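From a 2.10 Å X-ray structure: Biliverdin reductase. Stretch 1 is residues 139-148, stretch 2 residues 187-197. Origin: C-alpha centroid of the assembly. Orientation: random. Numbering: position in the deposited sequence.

Stretch 1 (139-148) VHQAIRQNLG
Stretch 2 187-197: SRISRFTDLFG

A helix packs here against a segment that breaks and restarts. Val139 already lies within a helix that begins earlier in the chain, phi/psi near -63/-40, with Ile143 N bonded to Val139 O (2.8 Å) and Arg144 N to His140 O (3.0 Å). Stretch 2 begins as a helix through Ser187, Arg188 and Ile189; Ser190 has phi/psi -98/-1, Arg191 -100/27 and Phe192 -121/25, and a short helix starts at Thr193 that Gly197 leaves with positive phi (76/-169). The two chains run in the same sense: CA of His140 lies 7.6 Å from CA of Arg188, CA of Arg144 7.9 Å from CA of Phe192, and CA of Leu147 8.7 Å from CA of Leu195. The contact thus recurs along one side of the first helix, through His140, Ile143, Arg144 and Leu147.

The apolar part gathers around Phe192, the N-cap residue of the short helix. Its CA-to-CB bond points sideways, but chi1 -50° (m) and chi2 -81° bring the ring to stretch 1. The CA-to-CB bond of Ile143 (m, t) points toward stretch 2, and Ile143 CG2 lies 3.7 Å from Phe192 CE1. Leu147, whose CA-to-CB bond also points toward stretch 2, has chi1 off-rotamer at -94° and chi2 t; its CD1 reaches three side chains, at 3.7 Å from Phe192 CD1, 3.7 Å from Leu195 CD1 and 3.9 Å from Phe196 CZ. Leu195 has chi1 m and chi2 145°, Phe196 chi1 m and chi2 -18°. Phe192 O accepts from Leu195 N (2.7 Å) and Phe196 N (2.8 Å), so the backbone carbonyl of Phe192 is tied to the amides of two residues whose side chains also meet Leu147.

At the other end, His140 (chi1 t, chi2 78°) turns its ring into a mixed aromatic and polar site. Its centroid is 4.8 Å from that of Phe192 with the planes at 38°, an oblique pair, and ND1 of His140 approaches CZ of Phe192 to 3.3 Å. Over one face lies Arg188, whose NH2 is 3.3 Å from His140 CG; Arg188 reaches there by chi1 m, chi2 -95°, chi3 p and chi4 102°.

No clear direct hydrogen bond crosses the contact; a water does the joining. The water oxygen lies 2.8 Å from His140 ND1, donates to Arg188 O (2.7 Å) and accepts from Arg188 NE (2.7 Å), tying the imidazole to both backbone and side chain of one residue.

Arg144 supplies charge without a salt bridge. With chi1 -101° and chi2 -95° both off-rotamer, chi3 t and chi4 -95°, its guanidinium lies over stretch 2. Arg144 NH2 is 3.1 Å from Arg191 O, but that oxygen sits over the guanidinium face and the angle is too poor for a hydrogen bond. Arg144 NH1 comes 3.4 Å from Leu195 CD1 and 3.7 Å from Phe192 CD1, at the phenylalanine ring's edge. Asp194 OD2 stays 4.5 Å from Arg144 NH1, well out of plane, so the attraction is one of charges alone.

Within stretch 2, Arg191 (m, t, t, -93°) leads its end away and donates from Arg191 NE to Ser187 OG at 2.8 Å, linking it back to a residue one turn earlier.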

# COMPACT_ATOMS: atom_id res chain seq x y z
N VAL A 139 0.15 5.66 -11.48
CA VAL A 139 -1.00 5.27 -12.29
C VAL A 139 -2.31 5.68 -11.61
O VAL A 139 -3.26 6.11 -12.27
CB VAL A 139 -0.96 3.76 -12.58
CG1 VAL A 139 -2.30 3.28 -13.13
CG2 VAL A 139 0.16 3.44 -13.56
N HIS A 140 -2.37 5.56 -10.28
CA HIS A 140 -3.60 5.94 -9.57
C HIS A 140 -3.92 7.42 -9.77
O HIS A 140 -5.08 7.78 -9.99
CB HIS A 140 -3.49 5.64 -8.08
CG HIS A 140 -4.64 6.19 -7.29
ND1 HIS A 140 -5.87 5.58 -7.25
CD2 HIS A 140 -4.75 7.31 -6.54
CE1 HIS A 140 -6.69 6.29 -6.50
NE2 HIS A 140 -6.03 7.35 -6.05
N GLN A 141 -2.91 8.29 -9.67
CA GLN A 141 -3.16 9.71 -9.88
C GLN A 141 -3.54 9.99 -11.33
O GLN A 141 -4.37 10.87 -11.60
CB GLN A 141 -1.94 10.53 -9.47
CG GLN A 141 -1.62 10.47 -7.98
CD GLN A 141 -2.75 10.99 -7.10
OE1 GLN A 141 -3.64 11.71 -7.56
NE2 GLN A 141 -2.71 10.65 -5.82
N ALA A 142 -2.93 9.27 -12.28
CA ALA A 142 -3.30 9.42 -13.68
C ALA A 142 -4.75 9.01 -13.92
O ALA A 142 -5.47 9.66 -14.69
CB ALA A 142 -2.36 8.61 -14.57
N ILE A 143 -5.20 7.94 -13.26
CA ILE A 143 -6.61 7.54 -13.36
C ILE A 143 -7.51 8.62 -12.79
O ILE A 143 -8.51 9.01 -13.40
CB ILE A 143 -6.84 6.19 -12.65
CG1 ILE A 143 -6.05 5.07 -13.35
CG2 ILE A 143 -8.32 5.85 -12.61
CD1 ILE A 143 -6.30 3.70 -12.76
N ARG A 144 -7.17 9.12 -11.59
CA ARG A 144 -7.95 10.19 -10.98
C ARG A 144 -8.05 11.40 -11.89
O ARG A 144 -9.13 11.99 -12.04
CB ARG A 144 -7.32 10.59 -9.64
CG ARG A 144 -8.01 10.01 -8.41
CD ARG A 144 -9.02 10.99 -7.85
NE ARG A 144 -9.55 10.55 -6.56
CZ ARG A 144 -10.68 9.86 -6.41
NH1 ARG A 144 -11.41 9.54 -7.47
NH2 ARG A 144 -11.08 9.50 -5.20
N GLN A 145 -6.94 11.79 -12.52
CA GLN A 145 -6.91 12.97 -13.37
C GLN A 145 -7.70 12.81 -14.66
O GLN A 145 -7.93 13.81 -15.35
CB GLN A 145 -5.47 13.34 -13.70
CG GLN A 145 -4.74 14.09 -12.58
CD GLN A 145 -3.25 14.16 -12.81
OE1 GLN A 145 -2.78 14.15 -13.95
NE2 GLN A 145 -2.49 14.23 -11.72
N ASN A 146 -8.12 11.59 -15.01
CA ASN A 146 -8.76 11.35 -16.29
C ASN A 146 -10.09 10.62 -16.21
O ASN A 146 -10.74 10.45 -17.24
CB ASN A 146 -7.82 10.56 -17.22
CG ASN A 146 -6.64 11.40 -17.69
OD1 ASN A 146 -6.76 12.21 -18.61
ND2 ASN A 146 -5.48 11.20 -17.07
N LEU A 147 -10.52 10.19 -15.01
CA LEU A 147 -11.82 9.54 -14.88
C LEU A 147 -12.95 10.45 -15.31
O LEU A 147 -13.95 9.99 -15.86
CB LEU A 147 -12.03 9.06 -13.45
CG LEU A 147 -11.64 7.61 -13.16
CD1 LEU A 147 -11.82 7.28 -11.69
CD2 LEU A 147 -12.47 6.66 -14.02
N GLY A 148 -12.82 11.76 -15.07
CA GLY A 148 -13.86 12.70 -15.46
C GLY A 148 -14.10 12.76 -16.95
O GLY A 148 -15.11 13.32 -17.39
N SER A 187 -7.07 -2.40 -2.13
CA SER A 187 -6.83 -1.02 -1.74
C SER A 187 -6.85 -0.11 -2.96
O SER A 187 -7.42 0.99 -2.92
CB SER A 187 -5.50 -0.90 -1.00
OG SER A 187 -5.17 0.46 -0.76
N ARG A 188 -6.24 -0.55 -4.07
CA ARG A 188 -6.23 0.26 -5.28
C ARG A 188 -7.64 0.48 -5.82
O ARG A 188 -8.01 1.60 -6.18
CB ARG A 188 -5.35 -0.42 -6.34
CG ARG A 188 -3.87 -0.42 -6.02
CD ARG A 188 -3.15 0.76 -6.68
NE ARG A 188 -3.71 2.05 -6.28
CZ ARG A 188 -3.15 2.85 -5.38
NH1 ARG A 188 -2.00 2.50 -4.81
NH2 ARG A 188 -3.72 4.00 -5.07
N ILE A 189 -8.44 -0.58 -5.87
CA ILE A 189 -9.76 -0.48 -6.49
C ILE A 189 -10.75 0.28 -5.62
O ILE A 189 -11.81 0.69 -6.11
CB ILE A 189 -10.29 -1.89 -6.82
CG1 ILE A 189 -11.32 -1.83 -7.95
CG2 ILE A 189 -10.90 -2.55 -5.58
CD1 ILE A 189 -10.76 -1.31 -9.26
N SER A 190 -10.44 0.49 -4.34
CA SER A 190 -11.40 1.05 -3.39
C SER A 190 -11.24 2.54 -3.17
O SER A 190 -12.01 3.13 -2.41
CB SER A 190 -11.27 0.34 -2.04
OG SER A 190 -10.10 0.77 -1.36
N ARG A 191 -10.27 3.19 -3.82
CA ARG A 191 -9.96 4.59 -3.56
C ARG A 191 -10.56 5.52 -4.61
O ARG A 191 -10.05 6.62 -4.83
CB ARG A 191 -8.45 4.77 -3.46
CG ARG A 191 -7.87 4.05 -2.25
CD ARG A 191 -6.36 3.97 -2.27
NE ARG A 191 -5.87 3.18 -1.15
CZ ARG A 191 -5.51 3.68 0.03
NH1 ARG A 191 -5.59 4.99 0.24
NH2 ARG A 191 -5.08 2.89 0.99
N PHE A 192 -11.66 5.10 -5.23
CA PHE A 192 -12.47 5.97 -6.08
C PHE A 192 -13.91 6.06 -5.58
O PHE A 192 -14.83 6.34 -6.37
CB PHE A 192 -12.44 5.47 -7.53
CG PHE A 192 -11.05 5.20 -8.07
CD1 PHE A 192 -10.25 6.24 -8.53
CD2 PHE A 192 -10.55 3.91 -8.09
CE1 PHE A 192 -8.98 5.98 -9.02
CE2 PHE A 192 -9.28 3.65 -8.58
CZ PHE A 192 -8.50 4.68 -9.04
N THR A 193 -14.11 5.83 -4.29
CA THR A 193 -15.44 5.89 -3.69
C THR A 193 -16.14 7.20 -4.03
O THR A 193 -17.36 7.26 -4.13
CB THR A 193 -15.38 5.73 -2.16
OG1 THR A 193 -14.70 4.52 -1.83
CG2 THR A 193 -16.79 5.70 -1.58
N ASP A 194 -15.35 8.25 -4.22
CA ASP A 194 -15.88 9.57 -4.55
C ASP A 194 -16.70 9.52 -5.84
O ASP A 194 -17.65 10.29 -6.01
CB ASP A 194 -14.75 10.59 -4.69
CG ASP A 194 -15.22 11.90 -5.29
OD1 ASP A 194 -16.36 12.32 -5.00
OD2 ASP A 194 -14.45 12.51 -6.07
N LEU A 195 -16.34 8.60 -6.73
CA LEU A 195 -17.03 8.45 -7.98
C LEU A 195 -17.80 7.16 -8.16
O LEU A 195 -18.84 7.16 -8.71
CB LEU A 195 -16.02 8.56 -9.11
CG LEU A 195 -15.29 9.89 -9.31
CD1 LEU A 195 -13.86 9.75 -9.78
CD2 LEU A 195 -16.12 10.72 -10.28
N PHE A 196 -17.25 6.06 -7.70
CA PHE A 196 -17.88 4.76 -7.89
C PHE A 196 -18.91 4.43 -6.82
O PHE A 196 -19.69 3.48 -6.99
CB PHE A 196 -16.82 3.66 -7.92
CG PHE A 196 -15.82 3.80 -9.03
CD1 PHE A 196 -16.08 4.62 -10.12
CD2 PHE A 196 -14.61 3.13 -8.98
CE1 PHE A 196 -15.16 4.76 -11.14
CE2 PHE A 196 -13.68 3.26 -10.01
CZ PHE A 196 -13.96 4.08 -11.09
N GLY A 197 -18.94 5.18 -5.72
CA GLY A 197 -19.70 4.78 -4.56
C GLY A 197 -18.98 3.68 -3.82
O GLY A 197 -17.82 3.36 -4.08
O HOH W 1 -5.99 2.84 -7.54